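Local coordinates for protein YcaO (Methanopyrus kandleri, PDB 6CI7) that binds adenine nucleotides and magnesium and, as expected of a YcaO-family enzyme, probably uses ATP to activate a peptide backbone amide for modification, at residues R12-K17 and A150-E155; E48-R53 and Q70-A75; E78-A83 and L342-V347. All coordinates share one frame; numbering follows the deposited sequence.

Contact 1 of 3, residues R12-K17 and A150-E155; sequences RAFLPK and AGRLRE. With ACP (phosphomethylphosphonic acid adenylate ester), chain G.
A150 and R12, two residues of the nucleotide site, meet less by direct touch than through the ribose they share: A150 O sits at the edge of the R12 guanidinium, 3.7 Å from NH1, and both residues turn to ACP. The ribose O2' donates to A150 O at 2.8 Å and accepts from R12 NH2, while A150 N gives an almost straight bond to O3' (3.1 Å). The bend of R12 at chi2 (-65°) leads its chain along the adenine, and its guanidinium lays one face against the base, CZ lying 3.4 Å from ACP C4. G151 passes the edge of the same guanidinium, with its CA 3.8 Å from R12 NH1. R152, bent at chi2 and chi3, folds over F14 in a cation-pi stack, CZ 3.8 Å from the ring centroid and the planes only 12° apart. Its NH2 lies over the ring centre, NH1 reaches back over CG, and R152 CB lies by CD2 and CE2. T19 takes a hydrogen bond from R152 NH1, and W22 adds a second cation-pi partner. L153, at the N-cap position, rests CD1 on A13 CB at 3.8 Å. The contact thus joins the loop entering helix 16-25 to the turn between strand 148-150 and helix 154-176, where E156 pairs with R12 NH1; A150 touches helix 68-84 and L153 touches helix 313-325.

Contact 2 of 3, residues E48-R53 and Q70-A75; sequences EIRRRR and QARVSA. With ACP (phosphomethylphosphonic acid adenylate ester), chain G.
E48 reaches across A71, R72 and A75 of helix 68-84 from strand 45-54, the middle strand of the antiparallel sheet 34-42/45-54/57-64, and its side chain passes from alanine methyls at the base to arginines at the tip. CB packs against the methyl of A75, with A75 CB 3.7 Å away, and also lies near the carbonyl oxygen of A71. CG rests on A71 CB at 3.7 Å. The bend at chi2 (-74°) then carries CD beside the aliphatic part of R72, 3.6 Å from R72 CG. At the tip E48, R50 and R72 form a salt-bridge network. E48 OE2 makes a long salt bridge to R72 NE at 3.5 Å, the carboxylate and guanidinium planes 81° apart; its stronger partner is R68, and S39 bonds to it as well. OE1 is gripped end-on by R50, from NH2 at 2.8 Å and from NH1 at 3.0 Å, both on the anti side and from opposite faces of the carboxylate plane. A75 CB lies over the centre of one R50 guanidinium face, NH1 also donates to I49 O, and E29 pairs with NE. A water ties R50 NH2 to R72 O. Elsewhere on this helix Q70 NE2 donates to ACP N7 at 3.0 Å with a nearly straight bond, and S74 OG to the phosphate oxygen O2A. With R50, R68 and R72 around it, the E48 carboxylate is probably kept ionised, and its charge would offset the mutual repulsion of R50 and R72, whose NH2 and NE stand 4.8 Å apart.

Contact 3 of 3, residues E78-A83 and L342-V347; sequences ECVERA and LDVPVV. With ACP (phosphomethylphosphonic acid adenylate ester), chain G.
V80 and E81 of the helix face V344 and V346, and the two backbones draw together along the chain: V80 CA is 8.0 Å from V344 CA, whereas E81 CA is 6.1 Å from V346 CA. Residues 342-345 form a loop with an inverse gamma turn centred on D343, and the chain becomes extended at V346. V80 CG1, which lies anti to N (chi1 171°), is the hub of the apolar side. It meets V344 CG1 tip to tip at 3.7 Å and also packs on L342 CD1, 4.2 Å away, and more loosely on V346 CG2. V346 CG1 in turn lies 4.2 Å from E81 CA. In this way helix 68-84 packs on the antiparallel sheet in which strand 346-351 runs between strands 332-336 and 148-150, with the nucleotide bound beside the same helix. E81 leaves this interface: its CG stands between the backbone N and the carbonyl carbon (chi1 86°), and the extended chain beyond takes the carboxylate to ACP. There OE1 accepts a very short bond from the ribose O3', 2.5 Å away, while OE2 forms a salt bridge to R82 NH1 at 2.8 Å. E81 also belongs to the magnesium site. E78 OE1 comes within 3.1 Å of ACP O2B, a close approach of two acidic oxygens rather than a hydrogen bond. Replacing E78 by alanine would remove that carboxylate, and would probably leave R82 with E81 as its one acidic partner in this network and a gap beside the phosphates. E78 OE2 meets R82 NH1 from well outside the guanidinium plane, through charge alone.

In the fold
The three contacts surround one nucleotide, and helix 68-84 runs through two of them. Contact 1 supplies one cover of the adenine, R12, and contact 2 the other, V73 CG2, which lies 3.5 Å from ACP C6 across the base. Contacts 1 and 3 share the ribose O3', through A150 N and E81 OE1, and contact 3 also brings E78 up to the phosphates. These two, about 12 Å apart between centres, are joined by a probable hydrogen bond from G151 N to P345 O (3.0 Å). Contacts 2 and 3, about 13 Å apart, meet where R50 CB packs 3.6 Å from C79 SG. Contacts 1 and 2, the most distant pair at about 16 Å between centres, still touch, with P16 CG 3.5 Å from Q70 OE1.

Contact 1 of 3, residues R12-K17 and A150-E155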
loop_
_atom_site.group_PDB
_atom_site.type_symbol
_atom_site.label_atom_id
_atom_site.label_comp_id
_atom_site.label_asym_id
_atom_site.label_seq_id
_atom_site.Cartn_x
_atom_site.Cartn_y
_atom_site.Cartn_z
ATOM N N ARG A 12 -2.265 -3.232 14.838
ATOM C CA ARG A 12 -1.056 -3.870 15.383
ATOM C C ARG A 12 -1.277 -4.553 16.736
ATOM O O ARG A 12 -2.038 -4.063 17.577
ATOM C CB ARG A 12 0.128 -2.873 15.465
ATOM C CG ARG A 12 0.484 -2.173 14.144
ATOM C CD ARG A 12 1.000 -3.149 13.075
ATOM N NE ARG A 12 1.033 -2.540 11.745
ATOM C CZ ARG A 12 1.566 -3.094 10.651
ATOM N NH1 ARG A 12 2.135 -4.295 10.684
ATOM N NH2 ARG A 12 1.529 -2.435 9.506
ATOM N N ALA A 13 -0.606 -5.690 16.912
ATOM C CA ALA A 13 -0.653 -6.491 18.133
ATOM C C ALA A 13 0.359 -6.012 19.176
ATOM O O ALA A 13 0.405 -6.533 20.292
ATOM C CB ALA A 13 -0.404 -7.951 17.793
ATOM N N PHE A 14 1.165 -5.026 18.790
ATOM C CA PHE A 14 2.212 -4.445 19.629
ATOM C C PHE A 14 2.234 -2.923 19.496
ATOM O O PHE A 14 1.878 -2.380 18.448
ATOM C CB PHE A 14 3.576 -5.040 19.262
ATOM C CG PHE A 14 3.675 -6.524 19.497
ATOM C CD1 PHE A 14 3.995 -7.028 20.764
ATOM C CD2 PHE A 14 3.434 -7.429 18.451
ATOM C CE1 PHE A 14 4.069 -8.406 20.983
ATOM C CE2 PHE A 14 3.510 -8.809 18.665
ATOM C CZ PHE A 14 3.830 -9.299 19.935
ATOM N N LEU A 15 2.631 -2.238 20.567
ATOM C CA LEU A 15 2.860 -0.793 20.509
ATOM C C LEU A 15 4.133 -0.530 19.701
ATOM O O LEU A 15 5.067 -1.343 19.759
ATOM C CB LEU A 15 2.959 -0.178 21.916
ATOM C CG LEU A 15 1.715 -0.316 22.820
ATOM C CD1 LEU A 15 2.019 0.033 24.272
ATOM C CD2 LEU A 15 0.536 0.507 22.311
ATOM N N PRO A 16 4.171 0.583 18.925
ATOM C CA PRO A 16 5.375 0.878 18.135
ATOM C C PRO A 16 6.691 0.966 18.937
ATOM O O PRO A 16 7.727 0.554 18.410
ATOM C CB PRO A 16 5.023 2.206 17.441
ATOM C CG PRO A 16 3.541 2.134 17.282
ATOM C CD PRO A 16 3.056 1.479 18.551
ATOM N N LYS A 17 6.660 1.478 20.174
ATOM C CA LYS A 17 7.869 1.504 21.023
ATOM C C LYS A 17 8.462 0.098 21.259
ATOM O O LYS A 17 9.686 -0.072 21.262
ATOM C CB LYS A 17 7.630 2.229 22.353
ATOM C CG LYS A 17 6.564 1.601 23.246
ATOM C CD LYS A 17 6.732 2.015 24.698
ATOM C CE LYS A 17 5.510 1.655 25.523
ATOM N NZ LYS A 17 5.293 2.676 26.585
ATOM N N ALA A 150 5.043 -6.536 5.533
ATOM C CA ALA A 150 5.690 -7.128 6.709
ATOM C C ALA A 150 4.886 -6.783 7.951
ATOM O O ALA A 150 4.196 -5.765 7.973
ATOM C CB ALA A 150 7.126 -6.615 6.837
ATOM N N GLY A 151 4.973 -7.626 8.980
ATOM C CA GLY A 151 4.397 -7.317 10.299
ATOM C C GLY A 151 5.025 -8.143 11.411
ATOM O O GLY A 151 5.906 -8.976 11.157
ATOM N N ARG A 152 4.583 -7.926 12.648
ATOM C CA ARG A 152 5.011 -8.788 13.767
ATOM C C ARG A 152 4.361 -10.186 13.740
ATOM O O ARG A 152 4.958 -11.168 14.190
ATOM C CB ARG A 152 4.765 -8.112 15.114
ATOM C CG ARG A 152 5.660 -6.907 15.403
ATOM C CD ARG A 152 7.089 -7.270 15.774
ATOM N NE ARG A 152 7.257 -7.987 17.051
ATOM C CZ ARG A 152 7.273 -7.425 18.265
ATOM N NH1 ARG A 152 7.105 -6.117 18.422
ATOM N NH2 ARG A 152 7.447 -8.184 19.342
ATOM N N LEU A 153 3.136 -10.251 13.225
ATOM C CA LEU A 153 2.382 -11.491 13.067
ATOM C C LEU A 153 1.913 -11.519 11.633
ATOM O O LEU A 153 1.734 -10.456 11.026
ATOM C CB LEU A 153 1.177 -11.533 14.028
ATOM C CG LEU A 153 1.373 -11.413 15.554
ATOM C CD1 LEU A 153 0.032 -11.354 16.265
ATOM C CD2 LEU A 153 2.194 -12.562 16.132
ATOM N N ARG A 154 1.705 -12.715 11.080
ATOM C CA ARG A 154 1.316 -12.819 9.668
ATOM C C ARG A 154 -0.001 -12.100 9.379
ATOM O O ARG A 154 -0.138 -11.475 8.314
ATOM C CB ARG A 154 1.421 -14.263 9.102
ATOM C CG ARG A 154 0.360 -15.278 9.506
ATOM C CD ARG A 154 -0.503 -15.706 8.323
ATOM N NE ARG A 154 -1.819 -16.139 8.799
ATOM C CZ ARG A 154 -2.952 -16.149 8.092
ATOM N NH1 ARG A 154 -3.000 -15.773 6.827
ATOM N NH2 ARG A 154 -4.064 -16.548 8.674
ATOM N N GLU A 155 -0.902 -12.098 10.373
ATOM C CA GLU A 155 -2.188 -11.376 10.303
ATOM C C GLU A 155 -2.041 -9.875 10.083
ATOM O O GLU A 155 -2.798 -9.300 9.308
ATOM C CB GLU A 155 -3.064 -11.621 11.540
ATOM C CG GLU A 155 -3.664 -13.016 11.621
ATOM C CD GLU A 155 -2.777 -14.010 12.365
ATOM O OE1 GLU A 155 -1.615 -13.681 12.702
ATOM O OE2 GLU A 155 -3.254 -15.138 12.617
HETATM P PG ACP G . 3.570 1.883 0.255
HETATM O O1G ACP G . 3.355 0.299 0.030
HETATM O O2G ACP G . 5.139 2.168 0.470
HETATM O O3G ACP G . 3.101 2.578 -0.958
HETATM P PB ACP G . 3.041 1.558 3.130
HETATM O O1B ACP G . 2.482 0.075 2.806
HETATM O O2B ACP G . 4.520 1.599 3.073
HETATM C C3B ACP G . 2.601 2.534 1.679
HETATM P PA ACP G . 3.539 1.990 5.970
HETATM O O1A ACP G . 2.655 2.028 7.192
HETATM O O2A ACP G . 4.557 3.102 5.886
HETATM O O3A ACP G . 2.595 2.029 4.631
HETATM O "O5'" ACP G . 4.273 0.569 6.046
HETATM C "C5'" ACP G . 5.647 0.260 5.756
HETATM C "C4'" ACP G . 5.900 -1.234 6.037
HETATM O "O4'" ACP G . 6.166 -1.393 7.438
HETATM C "C3'" ACP G . 4.694 -2.136 5.766
HETATM O "O3'" ACP G . 5.131 -3.463 5.414
HETATM C "C2'" ACP G . 3.986 -2.140 7.103
HETATM O "O2'" ACP G . 3.128 -3.235 7.298
HETATM C "C1'" ACP G . 5.150 -2.180 8.069
HETATM N N9 ACP G . 4.782 -1.597 9.369
HETATM C C8 ACP G . 4.336 -0.347 9.554
HETATM N N7 ACP G . 4.057 -0.115 10.857
HETATM C C5 ACP G . 4.328 -1.253 11.526
HETATM C C6 ACP G . 4.260 -1.689 12.945
HETATM N N6 ACP G . 3.844 -0.826 13.904
HETATM N N1 ACP G . 4.634 -2.955 13.238
HETATM C C2 ACP G . 5.059 -3.812 12.275
HETATM N N3 ACP G . 5.139 -3.490 10.962
HETATM C C4 ACP G . 4.803 -2.235 10.538
#

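Contact 2 of 3, residues E48-R53 and Q70-A75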
loop_
_atom_site.group_PDB
_atom_site.type_symbol
_atom_site.label_atom_id
_atom_site.label_comp_id
_atom_site.label_asym_id
_atom_site.label_seq_id
_atom_site.Cartn_x
_atom_site.Cartn_y
_atom_site.Cartn_z
ATOM N N GLU A 48 11.073 9.202 7.612
ATOM C CA GLU A 48 12.352 8.515 7.729
ATOM C C GLU A 48 12.763 7.954 6.376
ATOM O O GLU A 48 11.940 7.373 5.673
ATOM C CB GLU A 48 12.249 7.404 8.781
ATOM C CG GLU A 48 12.136 7.935 10.204
ATOM C CD GLU A 48 13.444 8.495 10.748
ATOM O OE1 GLU A 48 14.501 7.875 10.530
ATOM O OE2 GLU A 48 13.418 9.561 11.399
ATOM N N ILE A 49 14.022 8.154 6.001
ATOM C CA ILE A 49 14.525 7.690 4.702
ATOM C C ILE A 49 15.688 6.739 4.936
ATOM O O ILE A 49 16.547 6.990 5.784
ATOM C CB ILE A 49 14.924 8.862 3.757
ATOM C CG1 ILE A 49 13.706 9.706 3.369
ATOM C CG2 ILE A 49 15.577 8.374 2.466
ATOM C CD1 ILE A 49 13.656 11.024 4.099
ATOM N N ARG A 50 15.675 5.640 4.185
ATOM C CA ARG A 50 16.698 4.604 4.247
ATOM C C ARG A 50 17.336 4.375 2.887
ATOM O O ARG A 50 16.642 4.318 1.868
ATOM C CB ARG A 50 16.126 3.287 4.786
ATOM C CG ARG A 50 15.485 3.372 6.179
ATOM C CD ARG A 50 16.507 3.597 7.287
ATOM N NE ARG A 50 15.883 3.812 8.599
ATOM C CZ ARG A 50 15.469 4.995 9.068
ATOM N NH1 ARG A 50 15.586 6.094 8.320
ATOM N NH2 ARG A 50 14.910 5.074 10.282
ATOM N N ARG A 51 18.665 4.267 2.888
ATOM C CA ARG A 51 19.425 3.821 1.733
ATOM C C ARG A 51 19.839 2.375 1.991
ATOM O O ARG A 51 20.467 2.071 3.000
ATOM C CB ARG A 51 20.637 4.732 1.491
ATOM C CG ARG A 51 21.475 4.347 0.276
ATOM C CD ARG A 51 22.364 5.488 -0.213
ATOM N NE ARG A 51 23.430 5.845 0.725
ATOM C CZ ARG A 51 24.609 5.226 0.827
ATOM N NH1 ARG A 51 24.919 4.189 0.054
ATOM N NH2 ARG A 51 25.491 5.650 1.720
ATOM N N ARG A 52 19.478 1.499 1.060
ATOM C CA ARG A 52 19.632 0.058 1.220
ATOM C C ARG A 52 20.424 -0.575 0.066
ATOM O O ARG A 52 20.127 -0.326 -1.117
ATOM C CB ARG A 52 18.240 -0.575 1.307
ATOM C CG ARG A 52 18.215 -1.999 1.817
ATOM C CD ARG A 52 16.850 -2.631 1.623
ATOM N NE ARG A 52 17.008 -4.016 1.212
ATOM C CZ ARG A 52 16.634 -4.502 0.036
ATOM N NH1 ARG A 52 16.025 -3.732 -0.860
ATOM N NH2 ARG A 52 16.861 -5.778 -0.237
ATOM N N ARG A 53 21.421 -1.392 0.418
ATOM C CA ARG A 53 22.198 -2.170 -0.558
ATOM C C ARG A 53 21.722 -3.605 -0.595
ATOM O O ARG A 53 21.359 -4.164 0.439
ATOM C CB ARG A 53 23.680 -2.184 -0.200
ATOM C CG ARG A 53 24.454 -0.983 -0.688
ATOM C CD ARG A 53 25.814 -1.398 -1.245
ATOM N NE ARG A 53 26.886 -0.447 -0.920
ATOM C CZ ARG A 53 27.012 0.786 -1.419
ATOM N NH1 ARG A 53 26.125 1.277 -2.283
ATOM N NH2 ARG A 53 28.035 1.543 -1.043
ATOM N N GLN A 70 7.050 5.505 15.350
ATOM C CA GLN A 70 6.322 4.882 14.247
ATOM C C GLN A 70 6.974 5.087 12.868
ATOM O O GLN A 70 7.078 4.130 12.106
ATOM C CB GLN A 70 4.830 5.285 14.247
ATOM C CG GLN A 70 3.989 4.711 13.093
ATOM C CD GLN A 70 4.063 3.194 12.942
ATOM O OE1 GLN A 70 4.275 2.462 13.909
ATOM N NE2 GLN A 70 3.885 2.716 11.712
ATOM N N ALA A 71 7.433 6.308 12.566
ATOM C CA ALA A 71 8.208 6.553 11.340
ATOM C C ALA A 71 9.427 5.621 11.204
ATOM O O ALA A 71 9.714 5.133 10.114
ATOM C CB ALA A 71 8.632 8.011 11.252
ATOM N N ARG A 72 10.113 5.375 12.320
ATOM C CA ARG A 72 11.343 4.586 12.351
ATOM C C ARG A 72 11.049 3.108 12.215
ATOM O O ARG A 72 11.813 2.401 11.539
ATOM C CB ARG A 72 12.202 4.901 13.594
ATOM C CG ARG A 72 12.883 6.255 13.484
ATOM C CD ARG A 72 13.882 6.610 14.579
ATOM N NE ARG A 72 14.579 7.842 14.185
ATOM C CZ ARG A 72 15.047 8.796 14.996
ATOM N NH1 ARG A 72 14.952 8.700 16.315
ATOM N NH2 ARG A 72 15.627 9.862 14.469
ATOM N N VAL A 73 9.940 2.643 12.811
ATOM C CA VAL A 73 9.496 1.255 12.581
ATOM C C VAL A 73 8.999 1.049 11.153
ATOM O O VAL A 73 9.432 0.107 10.478
ATOM C CB VAL A 73 8.573 0.616 13.672
ATOM C CG1 VAL A 73 8.298 1.515 14.872
ATOM C CG2 VAL A 73 7.346 -0.088 13.083
ATOM N N SER A 74 8.126 1.941 10.697
ATOM C CA SER A 74 7.659 1.960 9.308
ATOM C C SER A 74 8.830 1.871 8.275
ATOM O O SER A 74 8.794 1.010 7.379
ATOM C CB SER A 74 6.747 3.173 9.106
ATOM O OG SER A 74 6.825 3.703 7.814
ATOM N N ALA A 75 9.873 2.700 8.434
ATOM C CA ALA A 75 11.047 2.656 7.524
ATOM C C ALA A 75 11.822 1.339 7.606
ATOM O O ALA A 75 12.238 0.790 6.577
ATOM C CB ALA A 75 11.984 3.839 7.761
HETATM P PG ACP G . 3.570 1.883 0.255
HETATM O O1G ACP G . 3.355 0.299 0.030
HETATM O O2G ACP G . 5.139 2.168 0.470
HETATM O O3G ACP G . 3.101 2.578 -0.958
HETATM P PB ACP G . 3.041 1.558 3.130
HETATM O O1B ACP G . 2.482 0.075 2.806
HETATM O O2B ACP G . 4.520 1.599 3.073
HETATM C C3B ACP G . 2.601 2.534 1.679
HETATM P PA ACP G . 3.539 1.990 5.970
HETATM O O1A ACP G . 2.655 2.028 7.192
HETATM O O2A ACP G . 4.557 3.102 5.886
HETATM O O3A ACP G . 2.595 2.029 4.631
HETATM O "O5'" ACP G . 4.273 0.569 6.046
HETATM C "C5'" ACP G . 5.647 0.260 5.756
HETATM C "C4'" ACP G . 5.900 -1.234 6.037
HETATM O "O4'" ACP G . 6.166 -1.393 7.438
HETATM C "C3'" ACP G . 4.694 -2.136 5.766
HETATM O "O3'" ACP G . 5.131 -3.463 5.414
HETATM C "C2'" ACP G . 3.986 -2.140 7.103
HETATM O "O2'" ACP G . 3.128 -3.235 7.298
HETATM C "C1'" ACP G . 5.150 -2.180 8.069
HETATM N N9 ACP G . 4.782 -1.597 9.369
HETATM C C8 ACP G . 4.336 -0.347 9.554
HETATM N N7 ACP G . 4.057 -0.115 10.857
HETATM C C5 ACP G . 4.328 -1.253 11.526
HETATM C C6 ACP G . 4.260 -1.689 12.945
HETATM N N6 ACP G . 3.844 -0.826 13.904
HETATM N N1 ACP G . 4.634 -2.955 13.238
HETATM C C2 ACP G . 5.059 -3.812 12.275
HETATM N N3 ACP G . 5.139 -3.490 10.962
HETATM C C4 ACP G . 4.803 -2.235 10.538
HETATM O O HOH W 1 16.775 8.073 11.637
HETATM O O HOH W 2 14.534 2.771 11.814
#

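Contact 3 of 3, residues E78-A83 and L342-V347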
loop_
_atom_site.group_PDB
_atom_site.type_symbol
_atom_site.label_atom_id
_atom_site.label_comp_id
_atom_site.label_asym_id
_atom_site.label_seq_id
_atom_site.Cartn_x
_atom_site.Cartn_y
_atom_site.Cartn_z
ATOM N N GLU A 78 9.617 -1.547 6.097
ATOM C CA GLU A 78 9.639 -1.340 4.648
ATOM C C GLU A 78 10.920 -1.960 4.009
ATOM O O GLU A 78 10.842 -2.591 2.948
ATOM C CB GLU A 78 9.501 0.159 4.355
ATOM C CG GLU A 78 9.769 0.613 2.930
ATOM C CD GLU A 78 8.559 0.534 2.034
ATOM O OE1 GLU A 78 7.457 0.965 2.434
ATOM O OE2 GLU A 78 8.722 0.051 0.905
ATOM N N CYS A 79 12.072 -1.793 4.671
ATOM C CA CYS A 79 13.335 -2.386 4.212
ATOM C C CYS A 79 13.316 -3.903 4.309
ATOM O O CYS A 79 13.830 -4.581 3.429
ATOM C CB CYS A 79 14.531 -1.832 4.993
ATOM S SG CYS A 79 14.847 -0.090 4.650
ATOM N N VAL A 80 12.723 -4.413 5.385
ATOM C CA VAL A 80 12.565 -5.841 5.612
ATOM C C VAL A 80 11.681 -6.488 4.539
ATOM O O VAL A 80 12.080 -7.498 3.956
ATOM C CB VAL A 80 12.018 -6.120 7.027
ATOM C CG1 VAL A 80 11.654 -7.592 7.194
ATOM C CG2 VAL A 80 13.043 -5.701 8.069
ATOM N N GLU A 81 10.517 -5.893 4.255
ATOM C CA GLU A 81 9.607 -6.447 3.244
ATOM C C GLU A 81 10.281 -6.541 1.883
ATOM O O GLU A 81 10.119 -7.547 1.199
ATOM C CB GLU A 81 8.245 -5.720 3.175
ATOM C CG GLU A 81 8.181 -4.483 2.298
ATOM C CD GLU A 81 6.780 -3.917 2.127
ATOM O OE1 GLU A 81 6.114 -3.649 3.145
ATOM O OE2 GLU A 81 6.352 -3.695 0.967
ATOM N N ARG A 82 11.066 -5.522 1.525
ATOM C CA ARG A 82 11.746 -5.498 0.223
ATOM C C ARG A 82 12.816 -6.575 0.113
ATOM O O ARG A 82 12.935 -7.220 -0.929
ATOM C CB ARG A 82 12.345 -4.122 -0.076
ATOM C CG ARG A 82 11.336 -3.028 -0.368
ATOM C CD ARG A 82 10.597 -3.261 -1.680
ATOM N NE ARG A 82 9.923 -2.047 -2.160
ATOM C CZ ARG A 82 8.734 -1.608 -1.739
ATOM N NH1 ARG A 82 8.034 -2.257 -0.806
ATOM N NH2 ARG A 82 8.244 -0.499 -2.262
ATOM N N ALA A 83 13.583 -6.755 1.190
ATOM C CA ALA A 83 14.595 -7.810 1.287
ATOM C C ALA A 83 13.967 -9.205 1.173
ATOM O O ALA A 83 14.449 -10.050 0.414
ATOM C CB ALA A 83 15.381 -7.672 2.580
ATOM N N LEU A 342 15.927 -14.014 9.624
ATOM C CA LEU A 342 15.102 -13.049 10.373
ATOM C C LEU A 342 13.724 -13.648 10.495
ATOM O O LEU A 342 13.095 -13.979 9.487
ATOM C CB LEU A 342 14.969 -11.687 9.675
ATOM C CG LEU A 342 15.715 -11.262 8.411
ATOM C CD1 LEU A 342 14.944 -10.126 7.774
ATOM C CD2 LEU A 342 17.141 -10.833 8.703
ATOM N N ASP A 343 13.244 -13.791 11.722
ATOM C CA ASP A 343 11.907 -14.346 11.928
ATOM C C ASP A 343 10.879 -13.201 11.881
ATOM O O ASP A 343 10.308 -12.807 12.902
ATOM C CB ASP A 343 11.851 -15.168 13.230
ATOM C CG ASP A 343 10.861 -16.325 13.160
ATOM O OD1 ASP A 343 10.752 -16.980 12.097
ATOM O OD2 ASP A 343 10.196 -16.590 14.185
ATOM N N VAL A 344 10.690 -12.649 10.679
ATOM C CA VAL A 344 9.772 -11.527 10.451
ATOM C C VAL A 344 8.727 -11.979 9.444
ATOM O O VAL A 344 9.083 -12.283 8.297
ATOM C CB VAL A 344 10.481 -10.248 9.936
ATOM C CG1 VAL A 344 9.469 -9.127 9.716
ATOM C CG2 VAL A 344 11.564 -9.794 10.905
ATOM N N PRO A 345 7.444 -12.060 9.875
ATOM C CA PRO A 345 6.366 -12.392 8.932
ATOM C C PRO A 345 6.271 -11.378 7.780
ATOM O O PRO A 345 6.153 -10.174 8.014
ATOM C CB PRO A 345 5.110 -12.350 9.810
ATOM C CG PRO A 345 5.609 -12.722 11.169
ATOM C CD PRO A 345 6.968 -12.085 11.274
ATOM N N VAL A 346 6.399 -11.873 6.555
ATOM C CA VAL A 346 6.207 -11.066 5.344
ATOM C C VAL A 346 5.313 -11.892 4.440
ATOM O O VAL A 346 5.500 -13.116 4.323
ATOM C CB VAL A 346 7.544 -10.718 4.605
ATOM C CG1 VAL A 346 7.294 -9.921 3.319
ATOM C CG2 VAL A 346 8.493 -9.933 5.515
ATOM N N VAL A 347 4.333 -11.226 3.830
ATOM C CA VAL A 347 3.463 -11.863 2.835
ATOM C C VAL A 347 3.400 -11.047 1.547
ATOM O O VAL A 347 3.747 -9.854 1.531
ATOM C CB VAL A 347 2.024 -12.162 3.365
ATOM C CG1 VAL A 347 2.051 -12.852 4.731
ATOM C CG2 VAL A 347 1.171 -10.900 3.426
HETATM P PG ACP G . 3.570 1.883 0.255
HETATM O O1G ACP G . 3.355 0.299 0.030
HETATM O O2G ACP G . 5.139 2.168 0.470
HETATM O O3G ACP G . 3.101 2.578 -0.958
HETATM P PB ACP G . 3.041 1.558 3.130
HETATM O O1B ACP G . 2.482 0.075 2.806
HETATM O O2B ACP G . 4.520 1.599 3.073
HETATM C C3B ACP G . 2.601 2.534 1.679
HETATM P PA ACP G . 3.539 1.990 5.970
HETATM O O1A ACP G . 2.655 2.028 7.192
HETATM O O2A ACP G . 4.557 3.102 5.886
HETATM O O3A ACP G . 2.595 2.029 4.631
HETATM O "O5'" ACP G . 4.273 0.569 6.046
HETATM C "C5'" ACP G . 5.647 0.260 5.756
HETATM C "C4'" ACP G . 5.900 -1.234 6.037
HETATM O "O4'" ACP G . 6.166 -1.393 7.438
HETATM C "C3'" ACP G . 4.694 -2.136 5.766
HETATM O "O3'" ACP G . 5.131 -3.463 5.414
HETATM C "C2'" ACP G . 3.986 -2.140 7.103
HETATM O "O2'" ACP G . 3.128 -3.235 7.298
HETATM C "C1'" ACP G . 5.150 -2.180 8.069
HETATM N N9 ACP G . 4.782 -1.597 9.369
HETATM C C8 ACP G . 4.336 -0.347 9.554
HETATM N N7 ACP G . 4.057 -0.115 10.857
HETATM C C5 ACP G . 4.328 -1.253 11.526
HETATM C C6 ACP G . 4.260 -1.689 12.945
HETATM N N6 ACP G . 3.844 -0.826 13.904
HETATM N N1 ACP G . 4.634 -2.955 13.238
HETATM C C2 ACP G . 5.059 -3.812 12.275
HETATM N N3 ACP G . 5.139 -3.490 10.962
HETATM C C4 ACP G . 4.803 -2.235 10.538
#